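Zn-dependent hydrolase of metallo-beta-lactamase superfamily TM0207 (PDB 1VJN) is a putative zinc-dependent hydrolase of the metallo-beta-lactamase superfamily, whose substrate is not established. Local coordinates at residues 120-128 and 150-160; 86-94 and 105-113. All blocks are in the same frame, centred on the assembly; numbering follows the deposited sequence.

Interaction 1: 120-128 and 150-160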
loop_
_atom_site.group_PDB
_atom_site.type_symbol
_atom_site.label_atom_id
_atom_site.label_comp_id
_atom_site.label_asym_id
_atom_site.label_seq_id
_atom_site.Cartn_x
_atom_site.Cartn_y
_atom_site.Cartn_z
ATOM N N HIS A 120 0.333 3.015 -2.094
ATOM C CA HIS A 120 -0.122 1.644 -2.138
ATOM C C HIS A 120 -0.026 1.188 -3.574
ATOM O O HIS A 120 -0.753 1.661 -4.460
ATOM C CB HIS A 120 -1.569 1.591 -1.686
ATOM C CG HIS A 120 -2.128 0.217 -1.525
ATOM N ND1 HIS A 120 -2.414 -0.607 -2.595
ATOM C CD2 HIS A 120 -2.558 -0.432 -0.419
ATOM C CE1 HIS A 120 -2.939 -1.730 -2.137
ATOM N NE2 HIS A 120 -3.074 -1.633 -0.824
ATOM N N LEU A 121 0.811 0.202 -3.817
ATOM C CA LEU A 121 1.058 -0.196 -5.188
ATOM C C LEU A 121 0.066 -1.190 -5.813
ATOM O O LEU A 121 0.185 -1.503 -6.995
ATOM C CB LEU A 121 2.481 -0.692 -5.306
ATOM C CG LEU A 121 3.600 0.390 -5.303
ATOM C CD1 LEU A 121 4.951 -0.309 -5.232
ATOM C CD2 LEU A 121 3.554 1.359 -6.507
ATOM N N GLY A 122 -0.898 -1.678 -5.047
ATOM C CA GLY A 122 -1.904 -2.596 -5.550
ATOM C C GLY A 122 -1.234 -3.951 -5.821
ATOM O O GLY A 122 -0.427 -4.410 -5.044
ATOM N N ASP A 123 -1.580 -4.560 -6.955
ATOM C CA ASP A 123 -1.044 -5.838 -7.403
ATOM C C ASP A 123 -0.072 -5.609 -8.552
ATOM O O ASP A 123 -0.063 -6.317 -9.534
ATOM C CB ASP A 123 -2.223 -6.673 -7.849
ATOM C CG ASP A 123 -3.151 -7.001 -6.681
ATOM O OD1 ASP A 123 -2.643 -7.412 -5.626
ATOM O OD2 ASP A 123 -4.372 -6.848 -6.695
ATOM N N LEU A 124 0.807 -4.641 -8.383
ATOM C CA LEU A 124 1.719 -4.197 -9.422
ATOM C C LEU A 124 2.448 -5.382 -9.960
ATOM O O LEU A 124 3.039 -6.142 -9.175
ATOM C CB LEU A 124 2.714 -3.202 -8.871
ATOM C CG LEU A 124 3.747 -2.656 -9.878
ATOM C CD1 LEU A 124 3.090 -1.799 -10.932
ATOM C CD2 LEU A 124 4.747 -1.851 -9.134
ATOM N N GLY A 125 2.416 -5.494 -11.295
ATOM C CA GLY A 125 2.865 -6.676 -12.010
ATOM C C GLY A 125 4.162 -6.500 -12.728
ATOM O O GLY A 125 4.697 -7.475 -13.286
ATOM N N HIS A 126 4.664 -5.270 -12.799
ATOM C CA HIS A 126 5.887 -5.009 -13.595
ATOM C C HIS A 126 6.570 -3.843 -12.885
ATOM O O HIS A 126 5.955 -3.119 -12.112
ATOM C CB HIS A 126 5.573 -4.608 -15.067
ATOM C CG HIS A 126 4.667 -3.410 -15.158
ATOM N ND1 HIS A 126 5.102 -2.126 -14.913
ATOM C CD2 HIS A 126 3.327 -3.314 -15.351
ATOM C CE1 HIS A 126 4.086 -1.285 -15.004
ATOM N NE2 HIS A 126 2.998 -1.980 -15.281
ATOM N N VAL A 127 7.853 -3.695 -13.094
ATOM C CA VAL A 127 8.575 -2.547 -12.525
ATOM C C VAL A 127 7.936 -1.291 -13.109
ATOM O O VAL A 127 7.639 -1.276 -14.287
ATOM C CB VAL A 127 10.063 -2.635 -12.897
ATOM C CG1 VAL A 127 10.808 -1.327 -12.583
ATOM C CG2 VAL A 127 10.716 -3.842 -12.173
ATOM N N LEU A 128 7.694 -0.255 -12.330
ATOM C CA LEU A 128 7.166 1.016 -12.890
ATOM C C LEU A 128 7.930 1.564 -14.126
ATOM O O LEU A 128 9.142 1.491 -14.189
ATOM C CB LEU A 128 7.192 2.126 -11.839
ATOM C CG LEU A 128 6.338 1.833 -10.597
ATOM C CD1 LEU A 128 6.605 2.800 -9.466
ATOM C CD2 LEU A 128 4.892 1.837 -10.925
ATOM N N TYR A 150 1.957 -13.479 -9.378
ATOM C CA TYR A 150 0.748 -12.679 -9.594
ATOM C C TYR A 150 1.068 -11.182 -9.505
ATOM O O TYR A 150 0.284 -10.346 -9.926
ATOM C CB TYR A 150 -0.279 -13.045 -8.519
ATOM C CG TYR A 150 -0.397 -14.528 -8.444
ATOM C CD1 TYR A 150 -0.966 -15.244 -9.494
ATOM C CD2 TYR A 150 0.143 -15.240 -7.369
ATOM C CE1 TYR A 150 -1.043 -16.634 -9.457
ATOM C CE2 TYR A 150 0.071 -16.615 -7.317
ATOM C CZ TYR A 150 -0.518 -17.315 -8.361
ATOM O OH TYR A 150 -0.574 -18.696 -8.318
ATOM N N THR A 151 2.206 -10.868 -8.908
ATOM C CA THR A 151 2.732 -9.514 -8.827
ATOM C C THR A 151 4.208 -9.597 -9.066
ATOM O O THR A 151 4.756 -10.655 -9.329
ATOM C CB THR A 151 2.489 -8.904 -7.415
ATOM O OG1 THR A 151 3.254 -9.614 -6.415
ATOM C CG2 THR A 151 1.012 -9.067 -6.972
ATOM N N ILE A 152 4.875 -8.476 -8.909
ATOM C CA ILE A 152 6.317 -8.450 -8.892
ATOM C C ILE A 152 6.837 -9.278 -7.736
ATOM O O ILE A 152 6.107 -9.559 -6.776
ATOM C CB ILE A 152 6.847 -7.015 -8.803
ATOM C CG1 ILE A 152 6.168 -6.201 -7.684
ATOM C CG2 ILE A 152 6.599 -6.290 -10.122
ATOM C CD1 ILE A 152 6.829 -4.827 -7.418
ATOM N N GLY A 153 8.087 -9.671 -7.882
ATOM C CA GLY A 153 8.831 -10.444 -6.927
ATOM C C GLY A 153 9.734 -9.528 -6.140
ATOM O O GLY A 153 9.705 -8.295 -6.316
ATOM N N PRO A 154 10.544 -10.130 -5.273
ATOM C CA PRO A 154 11.388 -9.395 -4.347
ATOM C C PRO A 154 12.414 -8.437 -4.973
ATOM O O PRO A 154 12.531 -7.307 -4.513
ATOM C CB PRO A 154 12.084 -10.514 -3.531
ATOM C CG PRO A 154 11.914 -11.756 -4.279
ATOM C CD PRO A 154 10.664 -11.581 -5.099
ATOM N N LYS A 155 13.162 -8.876 -5.996
ATOM C CA LYS A 155 14.145 -8.013 -6.571
ATOM C C LYS A 155 13.518 -6.848 -7.316
ATOM O O LYS A 155 14.009 -5.734 -7.253
ATOM C CB LYS A 155 15.063 -8.804 -7.484
ATOM C CG LYS A 155 15.795 -9.949 -6.764
ATOM C CD LYS A 155 16.871 -10.596 -7.674
ATOM C CE LYS A 155 17.941 -11.393 -6.847
ATOM N NZ LYS A 155 19.148 -11.837 -7.664
ATOM N N GLU A 156 12.412 -7.092 -8.018
ATOM C CA GLU A 156 11.730 -6.033 -8.725
ATOM C C GLU A 156 11.102 -5.076 -7.709
ATOM O O GLU A 156 10.997 -3.898 -7.979
ATOM C CB GLU A 156 10.613 -6.590 -9.599
ATOM C CG GLU A 156 11.081 -7.407 -10.795
ATOM C CD GLU A 156 9.934 -8.215 -11.400
ATOM O OE1 GLU A 156 9.328 -9.090 -10.696
ATOM O OE2 GLU A 156 9.639 -7.964 -12.567
ATOM N N ALA A 157 10.650 -5.582 -6.555
ATOM C CA ALA A 157 10.068 -4.674 -5.543
ATOM C C ALA A 157 11.114 -3.731 -4.976
ATOM O O ALA A 157 10.837 -2.542 -4.770
ATOM C CB ALA A 157 9.404 -5.430 -4.447
ATOM N N LYS A 158 12.310 -4.230 -4.713
ATOM C CA LYS A 158 13.393 -3.348 -4.252
ATOM C C LYS A 158 13.751 -2.298 -5.327
ATOM O O LYS A 158 14.064 -1.160 -5.008
ATOM C CB LYS A 158 14.659 -4.128 -3.872
ATOM C CG LYS A 158 15.705 -3.282 -3.163
ATOM C CD LYS A 158 16.928 -4.120 -2.760
ATOM C CE LYS A 158 17.981 -3.291 -2.035
ATOM N NZ LYS A 158 18.180 -2.005 -2.740
ATOM N N GLU A 159 13.747 -2.706 -6.589
ATOM C CA GLU A 159 14.032 -1.790 -7.712
ATOM C C GLU A 159 13.018 -0.613 -7.759
ATOM O O GLU A 159 13.391 0.572 -7.859
ATOM C CB GLU A 159 14.002 -2.604 -8.989
ATOM C CG GLU A 159 14.637 -1.960 -10.188
ATOM C CD GLU A 159 14.620 -2.870 -11.420
ATOM O OE1 GLU A 159 14.568 -4.130 -11.274
ATOM O OE2 GLU A 159 14.656 -2.303 -12.549
ATOM N N VAL A 160 11.750 -0.965 -7.620
ATOM C CA VAL A 160 10.666 0.003 -7.506
ATOM C C VAL A 160 10.824 0.865 -6.261
ATOM O O VAL A 160 10.687 2.084 -6.317
ATOM C CB VAL A 160 9.274 -0.702 -7.491
ATOM C CG1 VAL A 160 8.164 0.243 -7.121
ATOM C CG2 VAL A 160 8.959 -1.299 -8.850
HETATM O O HOH W 1 9.086 -5.692 -14.528
#

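Interaction 2: 86-94 and 105-113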
loop_
_atom_site.group_PDB
_atom_site.type_symbol
_atom_site.label_atom_id
_atom_site.label_comp_id
_atom_site.label_asym_id
_atom_site.label_seq_id
_atom_site.Cartn_x
_atom_site.Cartn_y
_atom_site.Cartn_z
ATOM N N VAL A 86 -7.128 15.707 2.287
ATOM C CA VAL A 86 -6.057 14.792 1.850
ATOM C C VAL A 86 -6.060 14.783 0.332
ATOM O O VAL A 86 -7.120 14.663 -0.282
ATOM C CB VAL A 86 -6.223 13.376 2.444
ATOM C CG1 VAL A 86 -5.311 12.357 1.775
ATOM C CG2 VAL A 86 -5.918 13.415 3.948
ATOM N N LYS A 87 -4.877 14.975 -0.256
ATOM C CA LYS A 87 -4.681 14.850 -1.700
ATOM C C LYS A 87 -4.453 13.370 -2.060
ATOM O O LYS A 87 -3.581 12.692 -1.489
ATOM C CB LYS A 87 -3.489 15.685 -2.167
ATOM C CG LYS A 87 -3.749 17.183 -2.236
ATOM C CD LYS A 87 -2.458 18.024 -2.124
ATOM C CE LYS A 87 -1.342 17.585 -3.133
ATOM N NZ LYS A 87 -0.249 18.630 -3.317
ATOM N N ILE A 88 -5.269 12.863 -2.970
ATOM C CA ILE A 88 -5.119 11.516 -3.453
ATOM C C ILE A 88 -4.957 11.491 -4.953
ATOM O O ILE A 88 -5.660 12.202 -5.699
ATOM C CB ILE A 88 -6.331 10.669 -3.084
ATOM C CG1 ILE A 88 -6.554 10.650 -1.561
ATOM C CG2 ILE A 88 -6.156 9.302 -3.586
ATOM C CD1 ILE A 88 -7.987 10.568 -1.197
ATOM N N LYS A 89 -4.084 10.614 -5.391
ATOM C CA LYS A 89 -3.779 10.480 -6.784
ATOM C C LYS A 89 -3.785 9.016 -7.163
ATOM O O LYS A 89 -3.135 8.208 -6.504
ATOM C CB LYS A 89 -2.414 11.116 -7.050
ATOM C CG LYS A 89 -1.965 11.021 -8.516
ATOM C CD LYS A 89 -0.668 11.801 -8.815
ATOM C CE LYS A 89 -0.580 12.056 -10.322
ATOM N NZ LYS A 89 0.671 12.784 -10.802
ATOM N N GLY A 90 -4.504 8.681 -8.229
ATOM C CA GLY A 90 -4.559 7.335 -8.787
ATOM C C GLY A 90 -3.815 7.242 -10.106
ATOM O O GLY A 90 -4.047 8.061 -11.009
ATOM N N VAL A 91 -2.949 6.238 -10.229
ATOM C CA VAL A 91 -2.078 6.098 -11.434
ATOM C C VAL A 91 -2.276 4.688 -11.941
ATOM O O VAL A 91 -2.068 3.766 -11.201
ATOM C CB VAL A 91 -0.584 6.371 -11.068
ATOM C CG1 VAL A 91 0.356 6.071 -12.193
ATOM C CG2 VAL A 91 -0.412 7.787 -10.612
ATOM N N GLU A 92 -2.764 4.529 -13.167
ATOM C CA GLU A 92 -3.005 3.213 -13.726
ATOM C C GLU A 92 -1.663 2.669 -14.200
ATOM O O GLU A 92 -0.875 3.403 -14.826
ATOM C CB GLU A 92 -3.971 3.302 -14.907
ATOM C CG GLU A 92 -4.737 2.031 -15.259
ATOM C CD GLU A 92 -6.052 2.377 -15.987
ATOM O OE1 GLU A 92 -6.019 3.155 -16.989
ATOM O OE2 GLU A 92 -7.131 1.901 -15.552
ATOM N N THR A 93 -1.383 1.426 -13.835
ATOM C CA THR A 93 -0.156 0.760 -14.248
ATOM C C THR A 93 -0.416 -0.391 -15.193
ATOM O O THR A 93 0.524 -0.960 -15.776
ATOM C CB THR A 93 0.644 0.239 -13.067
ATOM O OG1 THR A 93 -0.083 -0.714 -12.268
ATOM C CG2 THR A 93 1.019 1.325 -12.160
ATOM N N PHE A 94 -1.683 -0.774 -15.279
ATOM C CA PHE A 94 -2.111 -1.766 -16.184
ATOM C C PHE A 94 -3.572 -1.510 -16.525
ATOM O O PHE A 94 -4.378 -1.120 -15.645
ATOM C CB PHE A 94 -2.012 -3.149 -15.567
ATOM C CG PHE A 94 -2.535 -4.210 -16.478
ATOM C CD1 PHE A 94 -1.874 -4.472 -17.668
ATOM C CD2 PHE A 94 -3.726 -4.884 -16.195
ATOM C CE1 PHE A 94 -2.369 -5.429 -18.569
ATOM C CE2 PHE A 94 -4.234 -5.845 -17.080
ATOM C CZ PHE A 94 -3.553 -6.113 -18.275
ATOM N N LYS A 105 -7.443 -4.180 -14.370
ATOM C CA LYS A 105 -6.574 -2.999 -14.216
ATOM C C LYS A 105 -5.832 -3.020 -12.883
ATOM O O LYS A 105 -6.132 -3.846 -12.039
ATOM C CB LYS A 105 -7.405 -1.713 -14.279
ATOM C CG LYS A 105 -8.272 -1.480 -13.009
ATOM C CD LYS A 105 -9.425 -0.578 -13.293
ATOM C CE LYS A 105 -10.243 -0.385 -12.034
ATOM N NZ LYS A 105 -11.472 0.457 -12.238
ATOM N N ASN A 106 -4.897 -2.084 -12.697
ATOM C CA ASN A 106 -4.237 -1.876 -11.405
ATOM C C ASN A 106 -4.027 -0.399 -11.231
ATOM O O ASN A 106 -3.390 0.254 -12.050
ATOM C CB ASN A 106 -2.914 -2.635 -11.287
ATOM C CG ASN A 106 -2.366 -2.604 -9.905
ATOM O OD1 ASN A 106 -2.932 -3.220 -8.974
ATOM N ND2 ASN A 106 -1.300 -1.841 -9.718
ATOM N N ILE A 107 -4.624 0.141 -10.179
ATOM C CA ILE A 107 -4.420 1.522 -9.870
ATOM C C ILE A 107 -3.611 1.611 -8.582
ATOM O O ILE A 107 -4.008 1.094 -7.572
ATOM C CB ILE A 107 -5.726 2.232 -9.717
ATOM C CG1 ILE A 107 -6.592 2.044 -10.971
ATOM C CG2 ILE A 107 -5.495 3.758 -9.489
ATOM C CD1 ILE A 107 -7.966 2.552 -10.831
ATOM N N VAL A 108 -2.481 2.302 -8.701
ATOM C CA VAL A 108 -1.604 2.715 -7.620
ATOM C C VAL A 108 -2.177 4.018 -7.067
ATOM O O VAL A 108 -2.507 4.941 -7.821
ATOM C CB VAL A 108 -0.187 2.989 -8.203
ATOM C CG1 VAL A 108 0.673 3.671 -7.240
ATOM C CG2 VAL A 108 0.435 1.695 -8.742
ATOM N N PHE A 109 -2.330 4.097 -5.761
ATOM C CA PHE A 109 -2.803 5.324 -5.135
ATOM C C PHE A 109 -1.738 5.964 -4.311
ATOM O O PHE A 109 -1.001 5.289 -3.603
ATOM C CB PHE A 109 -4.040 5.015 -4.260
ATOM C CG PHE A 109 -5.272 4.794 -5.076
ATOM C CD1 PHE A 109 -5.921 5.874 -5.641
ATOM C CD2 PHE A 109 -5.780 3.527 -5.307
ATOM C CE1 PHE A 109 -7.014 5.692 -6.411
ATOM C CE2 PHE A 109 -6.897 3.366 -6.100
ATOM C CZ PHE A 109 -7.506 4.416 -6.630
ATOM N N VAL A 110 -1.660 7.277 -4.379
ATOM C CA VAL A 110 -0.726 8.012 -3.589
ATOM C C VAL A 110 -1.517 8.949 -2.655
ATOM O O VAL A 110 -2.378 9.691 -3.091
ATOM C CB VAL A 110 0.219 8.796 -4.483
ATOM C CG1 VAL A 110 1.241 9.534 -3.661
ATOM C CG2 VAL A 110 0.940 7.860 -5.443
ATOM N N PHE A 111 -1.209 8.901 -1.381
ATOM C CA PHE A 111 -1.866 9.741 -0.375
ATOM C C PHE A 111 -0.844 10.735 0.179
ATOM O O PHE A 111 0.257 10.359 0.616
ATOM C CB PHE A 111 -2.444 8.878 0.736
ATOM C CG PHE A 111 -3.216 7.713 0.219
ATOM C CD1 PHE A 111 -4.544 7.860 -0.147
ATOM C CD2 PHE A 111 -2.619 6.484 0.071
ATOM C CE1 PHE A 111 -5.254 6.810 -0.630
ATOM C CE2 PHE A 111 -3.330 5.425 -0.427
ATOM C CZ PHE A 111 -4.636 5.583 -0.792
ATOM N N GLU A 112 -1.206 12.006 0.139
ATOM C CA GLU A 112 -0.310 13.072 0.558
ATOM C C GLU A 112 -0.970 13.754 1.731
ATOM O O GLU A 112 -2.051 14.317 1.587
ATOM C CB GLU A 112 -0.056 14.041 -0.600
ATOM C CG GLU A 112 0.954 15.145 -0.302
ATOM C CD GLU A 112 1.607 15.747 -1.559
ATOM O OE1 GLU A 112 1.294 15.328 -2.701
ATOM O OE2 GLU A 112 2.467 16.646 -1.405
ATOM N N GLY A 113 -0.343 13.652 2.899
ATOM C CA GLY A 113 -0.942 14.165 4.125
ATOM C C GLY A 113 0.021 14.249 5.280
ATOM O O GLY A 113 0.792 13.322 5.523
#

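Interaction 1: 120-128 and 150-160
Gly125 and Thr151 bring the two segments within 4.3 Å, CA to CA, where the loop 120-128 passes the turn leading into helix 154-163, and a single direct hydrogen bond, Ile152 N to Leu124 O (3.0 Å, 159° at the hydrogen), joins them in the plane of that carbonyl. Ile152 lays CG2 against the backbone of Gly125 and His126, 3.5 Å from His126 N, because that branch lies anti to its own carbonyl carbon; its CD1 meets Leu124 CD2. Nearly two turns into the helix, Val160 points at the loop: CG1 touches the tip of Leu121 CD1 head-on and is crossed nearly at a right angle by Leu128 CD1, while CG2 rests 3.9 Å from Val127 CA. Val127 in turn sets CG2 on the CB and CG of Glu156. The carboxylate of Glu156 works in two directions, OE1 accepting from Gly153 N at the helix N-cap (3.1 Å) and OE2 accepting a hydrogen bond from a water that in turn accepts from Val127 N (2.8 Å). An aliphatic patch centred on Val160, with one water-bridged polar link beside it, therefore joins the loop to the helix and the turn before it, with Glu156 probably favoured as a carboxylate by its place in the first turn.

Interaction 2: 86-94 and 105-113
Thr93 and Asn106 form the polar end of this antiparallel pairing. Thr93 N donates to Asn106 O (2.9 Å, 171° at the hydrogen), and Asn106 ND2 returns a nearly straight bond to Thr93 OG1 (3.0 Å) that lies in the amide plane. The two side chains run alongside each other; Thr93 presents OG1 to the amide from between its backbone N and carbonyl carbon (chi1 60°). The amide is fixed further by the loop that follows strand 116-120, its OD1 accepting from Asp123 N and its ND2 also donating to Leu121 O. From here the backbone ladder runs on through the hydrogen-bonded pairs Val91 with Val108, Lys89 with Val110 and Lys87 with Glu112; the shortest rung is Val110 N to Lys89 O at 2.7 Å. At the far end Lys87 and Glu112 lie side by side in a long salt bridge, NZ to OE1 3.7 Å, while Glu112 OE2 is bridged to Lys117.

Packing differs between the two faces. On one, Ile88 sets CG1 3.7 Å from Phe111 CD1, and Phe109 CD1 comes within 3.7 Å of Gly90 CA, with Ile107 CG2 above one face of the Phe109 ring. The other carries the smaller Val91, Val108 and Val110. At the corner, Thr93 CG2 crosses Val108 CG2 at about a right angle in a tight 3.5 Å contact.

The hairpin lies between strands 79-83 and 116-120 in the eight-stranded sheet. Helix 130-136 packs on the valine face, whereas Ile88, Phe109 and Phe111 meet strand 52-54 of the second sheet, and Phe111 also reaches Ile32 of strand 30-34, filling the sandwich interior of the metallo-hydrolase fold.

Interaction 2 belongs to the buried core, holding two neighbouring strands by a regular backbone ladder, whereas interaction 1 is only partly buried and joins a loop to a helix and the turn before it by one direct backbone bond, a water and aliphatic packing. Their centres lie about 15 Å apart, yet they meet at the end of the hairpin where Thr93 and the Asn106 amide sit: His126 NE2 bonds to Thr93 O, and Leu124 CD1 packs on Thr93 OG1. Loop 120-128 is thus shared between them, held on one flank by the Thr93-Asn106 end of the strand pair and on the other by the turn and helix of 150-160.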